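Local structure of ALDH21) (Physcomitrella patens subsp. patens, 5MZ5) at residues Y40-A45 with K69-T74; A290-D295 with D470-R475; I321-L326 with P418-Y423. The protein oxidises succinic semialdehyde with NADP(+) as coenzyme, acting as a succinic semialdehyde dehydrogenase of the aldehyde dehydrogenase family. All blocks are in the same frame, centred on the assembly; numbering follows the deposited sequence.

Contact 1. Residues Y40-A45 with K69-T74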
loop_
_atom_site.group_PDB
_atom_site.type_symbol
_atom_site.label_atom_id
_atom_site.label_comp_id
_atom_site.label_asym_id
_atom_site.label_seq_id
_atom_site.Cartn_x
_atom_site.Cartn_y
_atom_site.Cartn_z
ATOM N N TYR A 40 -13.272 -4.602 44.071
ATOM C CA TYR A 40 -12.982 -3.896 42.831
ATOM C C TYR A 40 -14.199 -3.078 42.428
ATOM O O TYR A 40 -15.302 -3.303 42.923
ATOM C CB TYR A 40 -12.646 -4.903 41.707
ATOM C CG TYR A 40 -11.238 -5.449 41.761
ATOM C CD1 TYR A 40 -10.888 -6.448 42.670
ATOM C CD2 TYR A 40 -10.258 -4.990 40.883
ATOM C CE1 TYR A 40 -9.590 -6.952 42.727
ATOM C CE2 TYR A 40 -8.960 -5.501 40.918
ATOM C CZ TYR A 40 -8.632 -6.479 41.846
ATOM O OH TYR A 40 -7.364 -6.988 41.902
ATOM N N ASN A 41 -13.988 -2.136 41.522
ATOM C CA ASN A 41 -15.057 -1.351 40.945
ATOM C C ASN A 41 -15.235 -1.808 39.514
ATOM O O ASN A 41 -14.308 -2.347 38.909
ATOM C CB ASN A 41 -14.690 0.136 40.924
ATOM C CG ASN A 41 -14.641 0.801 42.265
ATOM O OD1 ASN A 41 -13.634 1.404 42.627
ATOM N ND2 ASN A 41 -15.750 0.800 42.982
ATOM N N ILE A 42 -16.428 -1.581 38.972
ATOM C CA ILE A 42 -16.729 -1.835 37.572
ATOM C C ILE A 42 -16.792 -0.467 36.914
ATOM O O ILE A 42 -16.861 0.547 37.622
ATOM C CB ILE A 42 -17.959 -2.749 37.325
ATOM C CG1 ILE A 42 -19.258 -2.157 37.915
ATOM C CG2 ILE A 42 -17.667 -4.138 37.886
ATOM C CD1 ILE A 42 -20.583 -2.846 37.483
ATOM N N PHE A 43 -16.713 -0.421 35.583
ATOM C CA PHE A 43 -16.676 0.855 34.905
ATOM C C PHE A 43 -17.900 1.082 34.070
ATOM O O PHE A 43 -18.190 0.319 33.163
ATOM C CB PHE A 43 -15.349 1.015 34.126
ATOM C CG PHE A 43 -14.196 1.115 35.106
ATOM C CD1 PHE A 43 -13.823 2.345 35.643
ATOM C CD2 PHE A 43 -13.554 -0.033 35.573
ATOM C CE1 PHE A 43 -12.806 2.427 36.604
ATOM C CE2 PHE A 43 -12.562 0.051 36.547
ATOM C CZ PHE A 43 -12.202 1.281 37.063
ATOM N N LEU A 44 -18.648 2.122 34.430
ATOM C CA LEU A 44 -19.891 2.505 33.781
ATOM C C LEU A 44 -19.737 3.918 33.259
ATOM O O LEU A 44 -19.618 4.861 34.052
ATOM C CB LEU A 44 -21.065 2.376 34.773
ATOM C CG LEU A 44 -22.444 2.893 34.334
ATOM C CD1 LEU A 44 -22.940 2.170 33.107
ATOM C CD2 LEU A 44 -23.466 2.713 35.444
ATOM N N ALA A 45 -19.716 4.057 31.911
ATOM C CA ALA A 45 -19.554 5.330 31.205
ATOM C C ALA A 45 -18.299 6.077 31.728
ATOM O O ALA A 45 -18.385 7.249 32.125
ATOM C CB ALA A 45 -20.813 6.181 31.361
ATOM N N LYS A 69 -13.836 -9.579 45.007
ATOM C CA LYS A 69 -15.281 -9.338 44.919
ATOM C C LYS A 69 -15.478 -8.226 43.908
ATOM O O LYS A 69 -14.840 -7.170 43.999
ATOM C CB LYS A 69 -15.874 -8.953 46.277
ATOM C CG LYS A 69 -16.012 -10.134 47.216
ATOM C CD LYS A 69 -16.488 -9.683 48.563
ATOM C CE LYS A 69 -17.845 -10.238 48.890
ATOM N NZ LYS A 69 -18.465 -9.512 50.031
ATOM N N VAL A 70 -16.295 -8.500 42.888
ATOM C CA VAL A 70 -16.548 -7.559 41.781
ATOM C C VAL A 70 -18.035 -7.199 41.746
ATOM O O VAL A 70 -18.857 -8.117 41.744
ATOM C CB VAL A 70 -16.112 -8.194 40.425
ATOM C CG1 VAL A 70 -16.424 -7.278 39.263
ATOM C CG2 VAL A 70 -14.645 -8.575 40.429
ATOM N N PRO A 71 -18.421 -5.905 41.681
ATOM C CA PRO A 71 -19.849 -5.576 41.543
ATOM C C PRO A 71 -20.436 -6.164 40.260
ATOM O O PRO A 71 -19.764 -6.216 39.227
ATOM C CB PRO A 71 -19.857 -4.041 41.465
ATOM C CG PRO A 71 -18.552 -3.605 42.011
ATOM C CD PRO A 71 -17.595 -4.680 41.624
ATOM N N GLN A 72 -21.670 -6.658 40.342
ATOM C CA GLN A 72 -22.354 -7.201 39.177
ATOM C C GLN A 72 -23.277 -6.124 38.626
ATOM O O GLN A 72 -24.076 -5.560 39.375
ATOM C CB GLN A 72 -23.115 -8.495 39.500
ATOM C CG GLN A 72 -23.570 -9.215 38.235
ATOM C CD GLN A 72 -24.101 -10.585 38.522
ATOM O OE1 GLN A 72 -25.259 -10.762 38.924
ATOM N NE2 GLN A 72 -23.282 -11.589 38.252
ATOM N N ALA A 73 -23.138 -5.820 37.322
ATOM C CA ALA A 73 -23.946 -4.797 36.658
ATOM C C ALA A 73 -25.386 -5.248 36.483
ATOM O O ALA A 73 -25.648 -6.416 36.186
ATOM C CB ALA A 73 -23.341 -4.437 35.301
ATOM N N THR A 74 -26.323 -4.322 36.677
ATOM C CA THR A 74 -27.744 -4.617 36.473
ATOM C C THR A 74 -28.061 -4.355 34.992
ATOM O O THR A 74 -27.222 -3.821 34.259
ATOM C CB THR A 74 -28.630 -3.759 37.391
ATOM O OG1 THR A 74 -28.489 -2.385 37.032
ATOM C CG2 THR A 74 -28.339 -3.974 38.893
#
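Ile42 carries this contact, meeting Val70, Pro71 and Ala73 with different parts of one side chain. Its CG1 stands between the backbone N and the carbonyl carbon (chi1 60°), which leaves CG2 beside the N and aimed at the neighbouring strand. There Ile42 CG2 touches Val70 CG1 at 3.6 Å and lies 3.8 Å from Pro71 CD. It also comes close to the backbone, with Ile42 CG2 3.2 Å from Pro71 O. The longer branch continues extended (chi2 168°), so that Ile42 CD1 finishes 3.9 Å from Ala73 CB. The Ile42 side chain and the Pro71 ring pass alongside one another, running opposite ways, which lets CG2 reach CD and CG1 reach CB. Val70 offers its CG1 methyl to Ile42, while its CG2 faces Tyr40 CB more loosely, at 4.4 Å.

The two strands run parallel, side by side in the small mixed sheet that also holds strands 47-49 and 55-59. Tyr40 N donates to Lys69 O over 3.0 Å. One step further on, Pro71 has no N-H to give, and its ring carbon CD sits 3.0 Å from Tyr40 O instead. Helix 219-229 touches Tyr40 and Val70 through Leu219, and Pro243 packs against both Ile42 and Val70.

With a single backbone hydrogen bond between the segments, and a proline where the next donor would stand, beyond Tyr40 the two segments are probably held mainly by apolar contacts of Ile42 with Val70, Pro71 and Ala73.

Contact 2. Residues A290-D295 with D470-R475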
loop_
_atom_site.group_PDB
_atom_site.type_symbol
_atom_site.label_atom_id
_atom_site.label_comp_id
_atom_site.label_asym_id
_atom_site.label_seq_id
_atom_site.Cartn_x
_atom_site.Cartn_y
_atom_site.Cartn_z
ATOM N N ALA A 290 -4.984 -27.452 16.437
ATOM C CA ALA A 290 -3.740 -27.215 15.730
ATOM C C ALA A 290 -2.804 -28.418 15.589
ATOM O O ALA A 290 -2.348 -29.008 16.576
ATOM C CB ALA A 290 -2.993 -26.051 16.351
ATOM N N PRO A 291 -2.458 -28.733 14.321
ATOM C CA PRO A 291 -1.495 -29.807 14.066
ATOM C C PRO A 291 -0.064 -29.261 13.825
ATOM O O PRO A 291 0.131 -28.088 13.512
ATOM C CB PRO A 291 -2.050 -30.443 12.797
ATOM C CG PRO A 291 -2.677 -29.277 12.053
ATOM C CD PRO A 291 -2.984 -28.183 13.058
ATOM N N CYS A 292 0.933 -30.135 13.918
ATOM C CA CYS A 292 2.316 -29.787 13.597
ATOM C C CYS A 292 2.948 -30.952 12.866
ATOM O O CYS A 292 2.808 -32.087 13.306
ATOM C CB CYS A 292 3.125 -29.402 14.839
ATOM S SG CYS A 292 4.787 -28.751 14.484
ATOM N N ILE A 293 3.630 -30.660 11.747
ATOM C CA ILE A 293 4.393 -31.625 10.966
ATOM C C ILE A 293 5.874 -31.493 11.359
ATOM O O ILE A 293 6.400 -30.387 11.388
ATOM C CB ILE A 293 4.206 -31.430 9.434
ATOM C CG1 ILE A 293 2.760 -31.738 9.006
ATOM C CG2 ILE A 293 5.214 -32.302 8.640
ATOM C CD1 ILE A 293 2.442 -31.537 7.513
ATOM N N VAL A 294 6.527 -32.618 11.667
ATOM C CA VAL A 294 7.957 -32.672 11.944
ATOM C C VAL A 294 8.561 -33.521 10.817
ATOM O O VAL A 294 8.448 -34.740 10.840
ATOM C CB VAL A 294 8.317 -33.177 13.379
ATOM C CG1 VAL A 294 9.838 -33.344 13.557
ATOM C CG2 VAL A 294 7.758 -32.233 14.433
ATOM N N ASP A 295 9.124 -32.856 9.788
ATOM C CA ASP A 295 9.754 -33.535 8.649
ATOM C C ASP A 295 11.279 -33.438 8.699
ATOM O O ASP A 295 11.962 -34.083 7.918
ATOM C CB ASP A 295 9.193 -33.012 7.302
ATOM C CG ASP A 295 9.323 -34.004 6.149
ATOM O OD1 ASP A 295 8.667 -35.069 6.197
ATOM O OD2 ASP A 295 10.041 -33.697 5.186
ATOM N N ASP A 470 8.734 -23.742 13.791
ATOM C CA ASP A 470 8.219 -23.530 15.134
ATOM C C ASP A 470 6.855 -24.222 15.144
ATOM O O ASP A 470 6.322 -24.573 14.079
ATOM C CB ASP A 470 8.152 -22.037 15.556
ATOM C CG ASP A 470 8.162 -21.792 17.068
ATOM O OD1 ASP A 470 7.784 -22.713 17.831
ATOM O OD2 ASP A 470 8.541 -20.686 17.485
ATOM N N SER A 471 6.329 -24.474 16.342
ATOM C CA SER A 471 5.050 -25.127 16.556
ATOM C C SER A 471 3.921 -24.131 16.217
ATOM O O SER A 471 4.184 -22.913 16.178
ATOM C CB SER A 471 4.937 -25.596 18.007
ATOM O OG SER A 471 4.242 -24.628 18.778
ATOM N N PRO A 472 2.659 -24.612 16.034
ATOM C CA PRO A 472 1.546 -23.681 15.726
ATOM C C PRO A 472 1.168 -22.728 16.873
ATOM O O PRO A 472 0.314 -21.862 16.671
ATOM C CB PRO A 472 0.365 -24.632 15.434
ATOM C CG PRO A 472 0.709 -25.910 16.191
ATOM C CD PRO A 472 2.194 -26.022 16.050
ATOM N N ALA A 473 1.763 -22.895 18.073
ATOM C CA ALA A 473 1.428 -22.065 19.223
ATOM C C ALA A 473 2.059 -20.650 19.189
ATOM O O ALA A 473 1.834 -19.854 20.102
ATOM C CB ALA A 473 1.753 -22.790 20.520
ATOM N N LEU A 474 2.734 -20.302 18.094
ATOM C CA LEU A 474 3.359 -19.000 17.924
ATOM C C LEU A 474 2.403 -17.918 17.423
ATOM O O LEU A 474 1.713 -18.097 16.424
ATOM C CB LEU A 474 4.604 -19.113 17.026
ATOM C CG LEU A 474 5.442 -17.842 16.787
ATOM C CD1 LEU A 474 6.050 -17.313 18.091
ATOM C CD2 LEU A 474 6.547 -18.124 15.776
ATOM N N ARG A 475 2.376 -16.790 18.135
ATOM C CA ARG A 475 1.634 -15.605 17.756
ATOM C C ARG A 475 2.422 -14.324 18.043
ATOM O O ARG A 475 2.816 -14.080 19.186
ATOM C CB ARG A 475 0.242 -15.533 18.411
ATOM C CG ARG A 475 -0.568 -14.325 17.869
ATOM C CD ARG A 475 -1.796 -14.023 18.688
ATOM N NE ARG A 475 -2.520 -12.871 18.151
ATOM C CZ ARG A 475 -3.684 -12.436 18.618
ATOM N NH1 ARG A 475 -4.255 -13.033 19.657
ATOM N NH2 ARG A 475 -4.299 -11.416 18.034
#
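Pro472 sets CB, CG and CD against strand 290-294, where they meet Ala290, Pro291 and Cys292. Ala290 and Cys292 both project toward the 470-475 loop, whereas Pro291 between them has its CB directed away, the usual alternation along a strand. The Pro472 ring therefore bridges two side chains on the same face of the strand. At one end Ala290 CB lies 3.7 Å from Pro472 CG, and at the other Cys292 CB approaches Pro472 CD to 3.7 Å. In the middle it rests on backbone, with Pro291 O 3.5 Å from Pro472 CG. Cys292 SG stands anti to the backbone N (chi1 -172°) and leans on the loop beside the ring, 4.2 Å from Ser471 CA.

Strand 290-294 lies between strands 323-329 and 443-447 in the largely parallel, helix-flanked sheet of the alpha/beta catalytic domain of aldehyde dehydrogenases. The loop follows strand 465-468, which pairs with 443-447 on the side away from 290-294. No hydrogen bond joins the two segments. The loop has bonds of its own, and Gln443 NE2 holds Pro472 O and Leu474 O. A type I beta turn runs from Ser471 to Leu474. Inside it Ser471 OG accepts from Ala473 N at 3.1 Å, making an ST turn, with the serine hydroxyl rotated away from a staggered position (chi1 96°).

Just ahead of the turn Ser471 N donates to Asp470 OD1 at 2.7 Å, meeting the carboxylate on its anti side, 18° out of plane. The other oxygen, Asp470 OD2, forms salt bridges with Arg307 and with Arg510 of a second subunit. Past the turn comes Arg475, which binds succinate and makes a cation-pi contact with Tyr481, another succinate-binding residue.

Contact 3. Residues I321-L326 with P418-Y423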
loop_
_atom_site.group_PDB
_atom_site.type_symbol
_atom_site.label_atom_id
_atom_site.label_comp_id
_atom_site.label_asym_id
_atom_site.label_seq_id
_atom_site.Cartn_x
_atom_site.Cartn_y
_atom_site.Cartn_z
ATOM N N ILE A 321 -4.513 -21.936 20.030
ATOM C CA ILE A 321 -3.445 -22.378 19.117
ATOM C C ILE A 321 -2.521 -23.435 19.777
ATOM O O ILE A 321 -1.419 -23.679 19.291
ATOM C CB ILE A 321 -2.652 -21.220 18.453
ATOM C CG1 ILE A 321 -2.011 -20.264 19.509
ATOM C CG2 ILE A 321 -3.545 -20.495 17.442
ATOM C CD1 ILE A 321 -1.150 -19.058 18.922
ATOM N N HIS A 322 -3.001 -24.095 20.849
ATOM C CA HIS A 322 -2.304 -25.201 21.503
ATOM C C HIS A 322 -2.021 -26.294 20.451
ATOM O O HIS A 322 -2.879 -26.555 19.612
ATOM C CB HIS A 322 -3.198 -25.753 22.631
ATOM C CG HIS A 322 -2.921 -27.181 23.022
ATOM N ND1 HIS A 322 -3.928 -28.129 23.043
ATOM C CD2 HIS A 322 -1.770 -27.758 23.445
ATOM C CE1 HIS A 322 -3.349 -29.256 23.416
ATOM N NE2 HIS A 322 -2.051 -29.081 23.669
ATOM N N MET A 323 -0.806 -26.879 20.443
ATOM C CA MET A 323 -0.490 -27.954 19.487
ATOM C C MET A 323 -1.116 -29.254 20.013
ATOM O O MET A 323 -0.593 -29.892 20.934
ATOM C CB MET A 323 1.021 -28.083 19.256
ATOM C CG MET A 323 1.422 -29.164 18.254
ATOM S SD MET A 323 3.196 -29.531 18.409
ATOM C CE MET A 323 3.174 -30.560 19.898
ATOM N N GLN A 324 -2.277 -29.607 19.452
ATOM C CA GLN A 324 -3.033 -30.786 19.874
ATOM C C GLN A 324 -2.592 -32.057 19.149
ATOM O O GLN A 324 -2.661 -33.132 19.731
ATOM C CB GLN A 324 -4.535 -30.543 19.679
ATOM C CG GLN A 324 -5.416 -31.561 20.406
ATOM C CD GLN A 324 -6.876 -31.207 20.283
ATOM O OE1 GLN A 324 -7.290 -30.066 20.524
ATOM N NE2 GLN A 324 -7.690 -32.170 19.883
ATOM N N ARG A 325 -2.161 -31.929 17.877
ATOM C CA ARG A 325 -1.783 -33.072 17.037
ATOM C C ARG A 325 -0.367 -32.923 16.491
ATOM O O ARG A 325 -0.001 -31.866 15.963
ATOM C CB ARG A 325 -2.791 -33.272 15.886
ATOM C CG ARG A 325 -4.247 -33.466 16.340
ATOM C CD ARG A 325 -5.188 -33.533 15.158
ATOM N NE ARG A 325 -5.390 -32.236 14.499
ATOM C CZ ARG A 325 -5.410 -32.058 13.182
ATOM N NH1 ARG A 325 -5.669 -30.862 12.674
ATOM N NH2 ARG A 325 -5.188 -33.081 12.361
ATOM N N LEU A 326 0.433 -33.989 16.656
ATOM C CA LEU A 326 1.819 -34.010 16.232
ATOM C C LEU A 326 2.045 -35.152 15.243
ATOM O O LEU A 326 1.856 -36.314 15.599
ATOM C CB LEU A 326 2.739 -34.117 17.468
ATOM C CG LEU A 326 4.255 -34.152 17.268
ATOM C CD1 LEU A 326 4.755 -33.036 16.305
ATOM C CD2 LEU A 326 4.970 -34.100 18.617
ATOM N N PRO A 418 -3.569 -30.068 28.600
ATOM C CA PRO A 418 -2.177 -30.434 28.268
ATOM C C PRO A 418 -2.084 -31.844 27.685
ATOM O O PRO A 418 -1.518 -32.750 28.300
ATOM C CB PRO A 418 -1.439 -30.245 29.604
ATOM C CG PRO A 418 -2.486 -30.552 30.647
ATOM C CD PRO A 418 -3.833 -30.193 30.053
ATOM N N VAL A 419 -2.685 -32.024 26.499
ATOM C CA VAL A 419 -2.790 -33.301 25.800
ATOM C C VAL A 419 -2.320 -33.163 24.374
ATOM O O VAL A 419 -2.808 -32.286 23.654
ATOM C CB VAL A 419 -4.223 -33.929 25.866
ATOM C CG1 VAL A 419 -4.224 -35.363 25.318
ATOM C CG2 VAL A 419 -4.781 -33.911 27.280
ATOM N N VAL A 420 -1.395 -34.053 23.963
ATOM C CA VAL A 420 -0.844 -34.110 22.608
ATOM C C VAL A 420 -1.110 -35.476 21.984
ATOM O O VAL A 420 -0.796 -36.506 22.581
ATOM C CB VAL A 420 0.665 -33.735 22.552
ATOM C CG1 VAL A 420 1.226 -33.879 21.134
ATOM C CG2 VAL A 420 0.901 -32.322 23.075
ATOM N N LEU A 421 -1.692 -35.472 20.778
ATOM C CA LEU A 421 -1.957 -36.689 20.020
ATOM C C LEU A 421 -0.856 -36.891 18.996
ATOM O O LEU A 421 -0.716 -36.094 18.072
ATOM C CB LEU A 421 -3.340 -36.678 19.361
ATOM C CG LEU A 421 -4.554 -36.494 20.277
ATOM C CD1 LEU A 421 -5.802 -36.858 19.559
ATOM C CD2 LEU A 421 -4.449 -37.324 21.549
ATOM N N LEU A 422 -0.048 -37.942 19.199
ATOM C CA LEU A 422 1.095 -38.287 18.357
ATOM C C LEU A 422 0.738 -39.272 17.253
ATOM O O LEU A 422 0.052 -40.267 17.491
ATOM C CB LEU A 422 2.225 -38.854 19.243
ATOM C CG LEU A 422 3.554 -39.241 18.582
ATOM C CD1 LEU A 422 4.228 -38.040 17.877
ATOM C CD2 LEU A 422 4.497 -39.831 19.609
ATOM N N TYR A 423 1.231 -38.987 16.042
ATOM C CA TYR A 423 1.029 -39.809 14.842
ATOM C C TYR A 423 2.301 -39.876 14.010
ATOM O O TYR A 423 3.119 -38.952 14.012
ATOM C CB TYR A 423 -0.106 -39.239 13.962
ATOM C CG TYR A 423 -1.441 -39.130 14.662
ATOM C CD1 TYR A 423 -2.275 -40.237 14.791
ATOM C CD2 TYR A 423 -1.868 -37.919 15.211
ATOM C CE1 TYR A 423 -3.501 -40.149 15.452
ATOM C CE2 TYR A 423 -3.097 -37.815 15.867
ATOM C CZ TYR A 423 -3.911 -38.935 15.986
ATOM O OH TYR A 423 -5.126 -38.856 16.629
#
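Leu326 packs beside Val420 and Leu422, and its side chain can be followed outward. Leu326 CB lies 4.0 Å from Val420 CG1. CG is placed anti to the backbone N (chi1 -180°), and there Leu326 CG meets Leu422 CD1 at 3.9 Å. Of the tip methyls, Leu326 CD2 reaches the same Leu422 CD1 at 4.1 Å. The two leucine side chains run alongside each other in the same direction. Leu326 also packs on Leu308 and Phe340, while Leu422 rests on Tyr333 and Lys337. Val420 CG1 is shared, because Met323 CE, brought round by the bend at chi3, also touches it.

The short strand segments 323-326 and 419-423 run parallel, their axes 16° apart. Three backbone bonds join them: Leu421 N to Gln324 O at 2.7 Å, Leu326 N to Leu421 O, and Tyr423 N to Leu326 O. Gln324 CB points away from the 418-423 segment, and its amide bonds the backbones of Glu413 and Ile415, on either side of the NADP(+)-binding Glu414.

Ahead of the pairing, the His322 ring stands edge-on to the other strand, with His322 CE1 3.1 Å from Val419 O and in the plane of the ring. One face has Gln324 N above its centre, and NE2 makes a weak hydrogen bond to Gly312 O. An alanine here would probably leave Gly312 O without that partner and open a gap between Val419 O and the backbone at Gln324.

Helix 301-313 joins the parallel neighbours 290-294 and 323-329 as a beta-alpha-beta crossover and covers the Leu326 face with helix 333-345, an arrangement typical of the alpha/beta catalytic domain of aldehyde dehydrogenases.

How the contacts relate
From the N terminus, contact 1 closes first, joining strands 38-44 and 66-71 of the small N-terminal four-stranded sheet across a span that contains no helix. It is finished long before contact 2 opens at 290-295. The chain then reaches 321-326, closes contact 3 at 418-423, and returns only at 470-475 to close contact 2, so the loop of contact 3 falls wholly within that of contact 2. These two reach the larger sheet holding 290-294, 323-329 and 419-425, and touch through a probable hydrogen bond from Cys292 N to Arg325 O. Contact 1 lies across the chain's centre, about 40 Å from contact 2 and about 39 Å from contact 3, centre to centre.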